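Long-range contacts in cell wall binding protein cwp8 (Peptoclostridium difficile, PDB 5J6Q), which probably attaches to the bacterial cell wall through its three CWB2 modules, as a cell wall protein associated with the S-layer: residues K14-V19 and Q55-I60; D87-N92 and R168-D173; G461-I466 and D485-V490. All blocks are in the same frame, centred on the assembly; numbering follows the deposited sequence.

Contact 1 is buried and mostly apolar, with one glutamine at its edge: two helices meet over one face of a mixed sheet, and no hydrogen bond joins the two segments. Contacts 2 and 3 are both partly buried. Contact 2, about 32 Å from contact 1 between centres, pairs an outermost strand with its neighbour in a small antiparallel sheet; main-chain bonds hold it, and charged groups fringe it. Contact 3 lies on the opposite side of the chain's centre, about 102 Å from contact 2 between centres, and joins a CWB2 strand to a turn chiefly through an aspartate and a valine. No two contacts share a strand or helix.

Contact 1 of 3, residues K14-V19 and Q55-I60; sequences KLIEEV and QLQNKI
Two helices lying on one face of a mixed sheet meet here, Ile-16 and Val-19 of helix 13-24 facing Leu-56, Gln-57 and Ile-60 of helix 53-61. Ile-16 contributes most. Its CG1 stands anti to the carbonyl carbon, and an extended chi2 (173°) carries CD1 onward to meet Ile-60 tip to tip, the two CD1 atoms 3.8 Å apart. The same Ile-16 CD1 lies 3.3 Å from Gln-57 OE1, a carbon-to-oxygen contact in which the two side chains cross at about a right angle. The bond from Gln-57 CA to CB points to the side of the facing helix, and the chain bends at chi2 (114°), which places CD; OE1 then comes to the isoleucine.

The segments run nearly antiparallel, at 154°, with their axes 10.2 Å apart at closest approach, and the side chains between them are mostly branched and apolar. Beneath the helices, strands 68-75 and 178-183 supply the floor: Leu-56 rests on Val-71, and Ile-60 on Val-182.

Farther along, Val-19 meets Leu-56 at about a right angle. Leu-56 CD2 approaches Val-19 CG2 to 3.6 Å and also lies 3.9 Å from Val-19 CB, so one leucine methyl touches both the valine's branch point and its methyl. Leu-50, in the loop before helix 53-61, touches both residues.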
loop_
_atom_site.group_PDB
_atom_site.type_symbol
_atom_site.label_atom_id
_atom_site.label_comp_id
_atom_site.label_asym_id
_atom_site.label_seq_id
_atom_site.Cartn_x
_atom_site.Cartn_y
_atom_site.Cartn_z
ATOM N N LYS A 14 -2.134 29.359 -2.208
ATOM C CA LYS A 14 -1.832 29.493 -3.616
ATOM C C LYS A 14 -3.120 29.585 -4.438
ATOM O O LYS A 14 -3.163 30.362 -5.396
ATOM C CB LYS A 14 -0.995 28.264 -4.033
ATOM C CG LYS A 14 -0.559 28.261 -5.492
ATOM C CD LYS A 14 0.532 27.222 -5.732
ATOM N N LEU A 15 -4.203 28.835 -4.062
ATOM C CA LEU A 15 -5.393 28.924 -4.908
ATOM C C LEU A 15 -6.039 30.272 -4.655
ATOM O O LEU A 15 -6.390 30.964 -5.588
ATOM C CB LEU A 15 -6.365 27.758 -4.589
ATOM C CG LEU A 15 -7.701 27.893 -5.331
ATOM C CD1 LEU A 15 -7.515 27.463 -6.767
ATOM C CD2 LEU A 15 -8.760 27.045 -4.623
ATOM N N ILE A 16 -6.197 30.636 -3.406
ATOM C CA ILE A 16 -6.784 31.906 -3.053
ATOM C C ILE A 16 -6.115 33.192 -3.753
ATOM O O ILE A 16 -6.833 34.113 -4.141
ATOM C CB ILE A 16 -6.629 31.936 -1.573
ATOM C CG1 ILE A 16 -7.496 30.810 -0.962
ATOM C CG2 ILE A 16 -6.955 33.344 -1.035
ATOM C CD1 ILE A 16 -7.295 30.608 0.565
ATOM N N GLU A 17 -4.764 33.234 -3.911
ATOM C CA GLU A 17 -4.116 34.400 -4.564
ATOM C C GLU A 17 -4.224 34.218 -6.053
ATOM O O GLU A 17 -4.174 35.161 -6.834
ATOM C CB GLU A 17 -2.647 34.511 -4.143
ATOM C CG GLU A 17 -2.375 35.788 -3.360
ATOM C CD GLU A 17 -2.388 37.028 -4.241
ATOM O OE1 GLU A 17 -1.521 37.117 -5.153
ATOM O OE2 GLU A 17 -3.265 37.918 -4.022
ATOM N N GLU A 18 -4.373 32.983 -6.449
ATOM C CA GLU A 18 -4.584 32.656 -7.839
ATOM C C GLU A 18 -5.959 33.296 -8.182
ATOM O O GLU A 18 -6.140 33.977 -9.203
ATOM C CB GLU A 18 -4.594 31.119 -7.984
ATOM C CG GLU A 18 -3.201 30.520 -8.189
ATOM C CD GLU A 18 -3.209 29.012 -8.439
ATOM O OE1 GLU A 18 -4.294 28.397 -8.507
ATOM O OE2 GLU A 18 -2.106 28.442 -8.563
ATOM N N VAL A 19 -6.932 33.117 -7.264
ATOM C CA VAL A 19 -8.260 33.661 -7.522
ATOM C C VAL A 19 -8.240 35.214 -7.348
ATOM O O VAL A 19 -8.857 35.912 -8.129
ATOM C CB VAL A 19 -9.229 32.962 -6.524
ATOM C CG1 VAL A 19 -10.562 33.639 -6.600
ATOM C CG2 VAL A 19 -9.361 31.459 -6.845
ATOM N N GLN A 55 -14.039 36.179 0.680
ATOM C CA GLN A 55 -15.191 35.281 0.979
ATOM C C GLN A 55 -14.693 33.838 0.606
ATOM O O GLN A 55 -15.135 32.900 1.202
ATOM C CB GLN A 55 -16.374 35.692 0.085
ATOM C CG GLN A 55 -17.626 34.696 0.219
ATOM C CD GLN A 55 -18.668 35.174 -0.731
ATOM O OE1 GLN A 55 -18.540 35.119 -2.017
ATOM N NE2 GLN A 55 -19.561 35.900 -0.206
ATOM N N LEU A 56 -13.680 33.687 -0.340
ATOM C CA LEU A 56 -13.246 32.334 -0.737
ATOM C C LEU A 56 -12.606 31.743 0.495
ATOM O O LEU A 56 -12.999 30.670 1.046
ATOM C CB LEU A 56 -12.260 32.360 -1.975
ATOM C CG LEU A 56 -11.610 30.948 -2.306
ATOM C CD1 LEU A 56 -12.705 29.852 -2.430
ATOM C CD2 LEU A 56 -10.906 30.923 -3.631
ATOM N N GLN A 57 -11.575 32.520 0.968
ATOM C CA GLN A 57 -10.864 32.230 2.206
ATOM C C GLN A 57 -11.810 31.859 3.374
ATOM O O GLN A 57 -11.558 30.855 4.074
ATOM C CB GLN A 57 -10.089 33.474 2.670
ATOM C CG GLN A 57 -9.213 33.202 3.874
ATOM C CD GLN A 57 -7.758 33.355 3.466
ATOM O OE1 GLN A 57 -7.028 32.370 3.335
ATOM N NE2 GLN A 57 -7.295 34.611 3.254
ATOM N N ASN A 58 -12.859 32.687 3.636
ATOM C CA ASN A 58 -13.734 32.363 4.756
ATOM C C ASN A 58 -14.494 31.037 4.498
ATOM O O ASN A 58 -14.838 30.371 5.476
ATOM C CB ASN A 58 -14.821 33.465 5.014
ATOM C CG ASN A 58 -14.247 34.817 5.514
ATOM O OD1 ASN A 58 -14.868 35.872 5.283
ATOM N ND2 ASN A 58 -13.156 34.854 6.223
ATOM N N LYS A 59 -14.874 30.732 3.249
ATOM C CA LYS A 59 -15.641 29.513 2.995
ATOM C C LYS A 59 -14.734 28.342 3.193
ATOM O O LYS A 59 -15.126 27.368 3.847
ATOM C CB LYS A 59 -16.286 29.559 1.571
ATOM C CG LYS A 59 -17.550 30.540 1.589
ATOM C CD LYS A 59 -18.386 30.489 0.258
ATOM C CE LYS A 59 -19.525 31.512 0.355
ATOM N NZ LYS A 59 -20.287 31.547 -0.913
ATOM N N ILE A 60 -13.504 28.437 2.681
ATOM C CA ILE A 60 -12.536 27.380 2.879
ATOM C C ILE A 60 -12.283 27.140 4.375
ATOM O O ILE A 60 -12.175 25.968 4.792
ATOM C CB ILE A 60 -11.204 27.745 2.151
ATOM C CG1 ILE A 60 -11.315 27.541 0.614
ATOM C CG2 ILE A 60 -10.074 26.869 2.716
ATOM C CD1 ILE A 60 -10.060 28.160 -0.124
#

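Contact 2 of 3, residues D87-N92 and R168-D173; sequences DYKIEN and RYSDID
Lys-89 and Ser-170 form an antiparallel hydrogen-bonded pair that joins strand 88-90, an outermost strand of its small sheet, to strand 165-171. Lys-89 N gives a bond to Ser-170 O at 2.8 Å, and Ser-170 N returns one to Lys-89 O at 2.9 Å, both nearly straight. A third, longer bond runs from Ile-172 N to Asp-87 O at 3.2 Å.

The close packing sits around this ladder. Ile-172 brings CD1 to 3.3 Å from Tyr-88 O, while its CG1 touches Lys-89 CB. The buried Ser-170 holds OG 3.1 Å from Lys-89 O and 3.2 Å from Glu-91 OE2. Asp-87, also buried, spends both carboxylate oxygens on backbone nitrogens of Lys-31 and Ala-32.

Elsewhere the contact is more open. Tyr-88 and Tyr-169, both partly exposed, lie side by side as an offset edge-to-face pair, the edge of Tyr-169 turned toward the face of Tyr-88 with the planes at 82° and the centroids 5.4 Å apart. Lys-89 and Glu-91 form the solvent side. The lysine has CG between its backbone N and carbonyl carbon (chi1 53°), where CG lies near Ser-170 OG; farther out, CE passes 3.2 Å from that hydroxyl. Its NZ forms a salt bridge with Glu-91 OE1, within the same segment.

The chemistry implies that backbone bonding sets the strand pairing, while the lysine ammonium probably offsets the glutamate charge beside the serine.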
loop_
_atom_site.group_PDB
_atom_site.type_symbol
_atom_site.label_atom_id
_atom_site.label_comp_id
_atom_site.label_asym_id
_atom_site.label_seq_id
_atom_site.Cartn_x
_atom_site.Cartn_y
_atom_site.Cartn_z
ATOM N N ASP A 87 -13.644 41.695 -25.021
ATOM C CA ASP A 87 -14.520 40.528 -25.093
ATOM C C ASP A 87 -14.693 40.067 -26.593
ATOM O O ASP A 87 -15.468 39.144 -26.856
ATOM C CB ASP A 87 -15.904 40.941 -24.598
ATOM C CG ASP A 87 -16.496 42.002 -25.507
ATOM O OD1 ASP A 87 -15.704 42.737 -26.176
ATOM O OD2 ASP A 87 -17.740 42.113 -25.568
ATOM N N TYR A 88 -13.975 40.699 -27.541
ATOM C CA TYR A 88 -14.296 40.392 -28.931
ATOM C C TYR A 88 -13.173 39.993 -29.806
ATOM O O TYR A 88 -11.986 40.190 -29.503
ATOM C CB TYR A 88 -15.031 41.600 -29.578
ATOM C CG TYR A 88 -14.164 42.822 -29.809
ATOM C CD1 TYR A 88 -13.529 43.032 -31.029
ATOM C CD2 TYR A 88 -13.983 43.766 -28.811
ATOM C CE1 TYR A 88 -12.731 44.150 -31.242
ATOM C CE2 TYR A 88 -13.183 44.886 -29.012
ATOM C CZ TYR A 88 -12.558 45.075 -30.227
ATOM O OH TYR A 88 -11.763 46.177 -30.405
ATOM N N LYS A 89 -13.567 39.383 -30.938
ATOM C CA LYS A 89 -12.596 38.968 -31.944
ATOM C C LYS A 89 -13.103 39.361 -33.345
ATOM O O LYS A 89 -14.310 39.368 -33.625
ATOM C CB LYS A 89 -12.349 37.458 -31.863
ATOM C CG LYS A 89 -13.638 36.645 -31.930
ATOM C CD LYS A 89 -13.357 35.195 -32.330
ATOM C CE LYS A 89 -14.647 34.525 -32.752
ATOM N NZ LYS A 89 -14.659 33.076 -32.430
ATOM N N ILE A 90 -12.178 39.709 -34.220
ATOM C CA ILE A 90 -12.567 40.120 -35.555
ATOM C C ILE A 90 -12.546 38.918 -36.470
ATOM O O ILE A 90 -11.503 38.288 -36.635
ATOM C CB ILE A 90 -11.639 41.242 -36.068
ATOM C CG1 ILE A 90 -11.867 42.520 -35.242
ATOM C CG2 ILE A 90 -11.915 41.511 -37.546
ATOM C CD1 ILE A 90 -10.874 43.630 -35.561
ATOM N N GLU A 91 -13.717 38.573 -37.029
ATOM C CA GLU A 91 -13.765 37.436 -37.941
ATOM C C GLU A 91 -13.926 37.885 -39.402
ATOM O O GLU A 91 -14.701 38.804 -39.708
ATOM C CB GLU A 91 -14.900 36.483 -37.542
ATOM C CG GLU A 91 -14.440 35.553 -36.435
ATOM C CD GLU A 91 -15.486 34.540 -36.048
ATOM O OE1 GLU A 91 -15.094 33.384 -35.760
ATOM O OE2 GLU A 91 -16.686 34.900 -36.020
ATOM N N ASN A 92 -13.199 37.222 -40.302
ATOM C CA ASN A 92 -13.236 37.560 -41.728
ATOM C C ASN A 92 -13.840 36.477 -42.610
ATOM O O ASN A 92 -13.701 35.291 -42.343
ATOM C CB ASN A 92 -11.825 37.876 -42.201
ATOM C CG ASN A 92 -11.300 39.098 -41.508
ATOM O OD1 ASN A 92 -12.099 39.890 -41.037
ATOM N ND2 ASN A 92 -10.009 39.327 -41.382
ATOM N N ARG A 168 -19.086 43.634 -37.979
ATOM C CA ARG A 168 -19.593 42.734 -36.951
ATOM C C ARG A 168 -18.439 42.181 -36.145
ATOM O O ARG A 168 -17.818 41.200 -36.557
ATOM C CB ARG A 168 -20.347 41.541 -37.589
ATOM C CG ARG A 168 -21.542 41.012 -36.770
ATOM C CD ARG A 168 -21.151 40.272 -35.476
ATOM N NE ARG A 168 -20.841 38.847 -35.672
ATOM C CZ ARG A 168 -21.469 37.859 -35.034
ATOM N NH1 ARG A 168 -22.452 38.128 -34.182
ATOM N NH2 ARG A 168 -21.107 36.595 -35.232
ATOM N N TYR A 169 -18.128 42.802 -35.018
ATOM C CA TYR A 169 -17.076 42.262 -34.173
ATOM C C TYR A 169 -17.765 41.091 -33.504
ATOM O O TYR A 169 -18.933 41.226 -33.165
ATOM C CB TYR A 169 -16.584 43.315 -33.163
ATOM C CG TYR A 169 -16.181 44.606 -33.841
ATOM C CD1 TYR A 169 -17.134 45.542 -34.212
ATOM C CD2 TYR A 169 -14.854 44.870 -34.142
ATOM C CE1 TYR A 169 -16.774 46.713 -34.870
ATOM C CE2 TYR A 169 -14.482 46.038 -34.800
ATOM C CZ TYR A 169 -15.446 46.955 -35.167
ATOM O OH TYR A 169 -15.081 48.097 -35.847
ATOM N N SER A 170 -17.110 39.955 -33.331
ATOM C CA SER A 170 -17.836 38.841 -32.724
ATOM C C SER A 170 -17.351 38.479 -31.303
ATOM O O SER A 170 -16.288 38.925 -30.854
ATOM C CB SER A 170 -17.753 37.617 -33.637
ATOM O OG SER A 170 -16.446 37.075 -33.650
ATOM N N ASP A 171 -18.133 37.656 -30.621
ATOM C CA ASP A 171 -17.815 37.246 -29.266
ATOM C C ASP A 171 -16.782 36.149 -29.176
ATOM O O ASP A 171 -16.737 35.231 -29.983
ATOM C CB ASP A 171 -19.078 36.767 -28.551
ATOM C CG ASP A 171 -18.975 36.891 -27.031
ATOM O OD1 ASP A 171 -18.031 37.571 -26.547
ATOM O OD2 ASP A 171 -19.831 36.306 -26.329
ATOM N N ILE A 172 -15.927 36.263 -28.200
ATOM C CA ILE A 172 -14.945 35.233 -27.945
ATOM C C ILE A 172 -15.647 34.306 -27.000
ATOM O O ILE A 172 -15.819 34.669 -25.843
ATOM C CB ILE A 172 -13.668 35.823 -27.321
ATOM C CG1 ILE A 172 -13.074 36.894 -28.241
ATOM C CG2 ILE A 172 -12.682 34.731 -27.041
ATOM C CD1 ILE A 172 -11.896 37.567 -27.573
ATOM N N ASP A 173 -16.073 33.115 -27.467
ATOM C CA ASP A 173 -16.836 32.170 -26.630
ATOM C C ASP A 173 -16.169 31.795 -25.313
ATOM O O ASP A 173 -14.949 31.762 -25.225
ATOM C CB ASP A 173 -17.105 30.865 -27.396
ATOM C CG ASP A 173 -17.896 31.046 -28.674
ATOM O OD1 ASP A 173 -18.814 31.909 -28.698
ATOM O OD2 ASP A 173 -17.603 30.333 -29.648
HETATM O O HOH W 1 -14.664 32.283 -30.073
#

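Contact 3 of 3, residues G461-I466 and D485-V490; sequences GKELEI and DLNNKV
Asp-485 turns its CG anti to the backbone N (chi1 -174°), and its carboxylate oxygen OD1 accepts the N-H of Leu-464, while Val-490, with CG1 also anti to its backbone N (chi1 176°), sets that methyl against Ile-466. The bond from Leu-464 N to Asp-485 OD1 is 3.0 Å long, nearly straight at 164°, and meets the oxygen nearly along its C-O axis. The other oxygen serves the turn itself: Lys-489 N reaches Asp-485 OD2 at 3.2 Å from well above the carboxylate plane, and Asn-487 N adds a weak bond. One carboxylate thus ties the strand to the turn and also braces the turn.

Val-490 CG1 lies 3.5 Å from Ile-466 CG1, tighter than usual van der Waals contact, the side chains crossing at about a right angle; the same methyl touches Leu-464 O. At the other end Leu-486 lays CB 3.3 Å from Gly-461 O. Glu-463 OE2 comes near Asn-487 ND2 at a poor angle for bonding, and its salt bridge goes instead to Lys-417.

Leu-464 and Ile-466 pack on Leu-481 of helix 475-484, and Ile-466 pairs by backbone bonding with Glu-491. Parallel strands 463-467 and 491-493 are joined through this helix and the aspartate-braced turn in a beta-alpha-beta crossover, consistent with the toprim-like fold named for the CWB2 domain.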
loop_
_atom_site.group_PDB
_atom_site.type_symbol
_atom_site.label_atom_id
_atom_site.label_comp_id
_atom_site.label_asym_id
_atom_site.label_seq_id
_atom_site.Cartn_x
_atom_site.Cartn_y
_atom_site.Cartn_z
ATOM N N GLY A 461 12.545 -44.373 26.679
ATOM C CA GLY A 461 11.164 -44.832 26.716
ATOM C C GLY A 461 10.294 -44.095 25.724
ATOM O O GLY A 461 9.230 -44.571 25.336
ATOM N N LYS A 462 10.749 -42.919 25.303
ATOM C CA LYS A 462 9.989 -42.111 24.354
ATOM C C LYS A 462 10.503 -42.311 22.925
ATOM O O LYS A 462 11.625 -42.775 22.729
ATOM C CB LYS A 462 10.071 -40.616 24.734
ATOM C CG LYS A 462 10.527 -40.369 26.174
ATOM C CD LYS A 462 9.596 -39.402 26.899
ATOM C CE LYS A 462 9.715 -39.526 28.401
ATOM N NZ LYS A 462 9.957 -38.204 29.045
ATOM N N GLU A 463 9.674 -41.978 21.929
ATOM C CA GLU A 463 10.055 -42.081 20.519
ATOM C C GLU A 463 10.845 -40.828 20.095
ATOM O O GLU A 463 10.381 -39.703 20.281
ATOM C CB GLU A 463 8.808 -42.251 19.647
ATOM C CG GLU A 463 8.047 -43.520 19.985
ATOM C CD GLU A 463 7.049 -43.900 18.912
ATOM O OE1 GLU A 463 7.294 -43.594 17.726
ATOM O OE2 GLU A 463 6.018 -44.501 19.260
ATOM N N LEU A 464 12.026 -41.042 19.508
ATOM C CA LEU A 464 12.947 -39.998 19.130
ATOM C C LEU A 464 13.154 -39.838 17.612
ATOM O O LEU A 464 12.970 -40.770 16.831
ATOM C CB LEU A 464 14.300 -40.317 19.830
ATOM C CG LEU A 464 14.173 -40.540 21.345
ATOM C CD1 LEU A 464 15.352 -41.350 21.928
ATOM C CD2 LEU A 464 14.076 -39.183 22.009
ATOM N N GLU A 465 13.536 -38.634 17.200
ATOM C CA GLU A 465 13.800 -38.335 15.788
ATOM C C GLU A 465 15.043 -37.462 15.752
ATOM O O GLU A 465 15.200 -36.583 16.600
ATOM C CB GLU A 465 12.592 -37.633 15.132
ATOM C CG GLU A 465 12.803 -37.285 13.666
ATOM C CD GLU A 465 12.008 -38.178 12.700
ATOM O OE1 GLU A 465 12.645 -38.788 11.830
ATOM O OE2 GLU A 465 10.768 -38.266 12.794
ATOM N N ILE A 466 15.944 -37.736 14.816
ATOM C CA ILE A 466 17.160 -36.945 14.685
ATOM C C ILE A 466 17.045 -35.999 13.492
ATOM O O ILE A 466 16.518 -36.415 12.457
ATOM C CB ILE A 466 18.368 -37.875 14.508
ATOM C CG1 ILE A 466 18.322 -39.004 15.564
ATOM C CG2 ILE A 466 19.634 -37.049 14.658
ATOM C CD1 ILE A 466 19.578 -39.888 15.592
ATOM N N ASP A 485 15.183 -45.896 22.661
ATOM C CA ASP A 485 13.933 -45.633 21.950
ATOM C C ASP A 485 12.881 -46.689 22.305
ATOM O O ASP A 485 13.228 -47.819 22.645
ATOM C CB ASP A 485 14.182 -45.629 20.434
ATOM C CG ASP A 485 12.964 -45.223 19.638
ATOM O OD1 ASP A 485 12.730 -44.004 19.490
ATOM O OD2 ASP A 485 12.239 -46.124 19.163
ATOM N N LEU A 486 11.598 -46.322 22.212
ATOM C CA LEU A 486 10.486 -47.208 22.549
ATOM C C LEU A 486 10.331 -48.383 21.584
ATOM O O LEU A 486 10.234 -49.528 22.019
ATOM C CB LEU A 486 9.187 -46.384 22.559
ATOM C CG LEU A 486 7.927 -47.176 22.897
ATOM C CD1 LEU A 486 8.009 -47.704 24.314
ATOM C CD2 LEU A 486 6.711 -46.282 22.755
ATOM N N ASN A 487 10.314 -48.101 20.283
ATOM C CA ASN A 487 10.132 -49.131 19.260
ATOM C C ASN A 487 11.454 -49.613 18.662
ATOM O O ASN A 487 11.447 -50.321 17.656
ATOM C CB ASN A 487 9.234 -48.590 18.148
ATOM C CG ASN A 487 7.800 -48.439 18.587
ATOM O OD1 ASN A 487 7.015 -49.383 18.467
ATOM N ND2 ASN A 487 7.376 -47.289 19.109
ATOM N N ASN A 488 12.583 -49.230 19.274
ATOM C CA ASN A 488 13.926 -49.614 18.831
ATOM C C ASN A 488 14.163 -49.181 17.390
ATOM O O ASN A 488 14.679 -49.946 16.576
ATOM C CB ASN A 488 14.118 -51.128 18.971
ATOM C CG ASN A 488 14.336 -51.574 20.396
ATOM O OD1 ASN A 488 14.438 -52.776 20.651
ATOM N ND2 ASN A 488 14.419 -50.687 21.387
ATOM N N LYS A 489 13.788 -47.942 17.081
ATOM C CA LYS A 489 13.930 -47.380 15.738
ATOM C C LYS A 489 13.910 -45.849 15.776
ATOM O O LYS A 489 12.979 -45.261 16.322
ATOM C CB LYS A 489 12.784 -47.881 14.844
ATOM C CG LYS A 489 12.888 -47.398 13.405
ATOM C CD LYS A 489 11.638 -47.766 12.623
ATOM N N VAL A 490 14.931 -45.204 15.194
ATOM C CA VAL A 490 15.007 -43.757 15.172
ATOM C C VAL A 490 15.333 -43.285 13.772
ATOM O O VAL A 490 16.398 -43.588 13.237
ATOM C CB VAL A 490 16.073 -43.254 16.174
ATOM C CG1 VAL A 490 16.225 -41.742 16.066
ATOM C CG2 VAL A 490 15.687 -43.637 17.596
#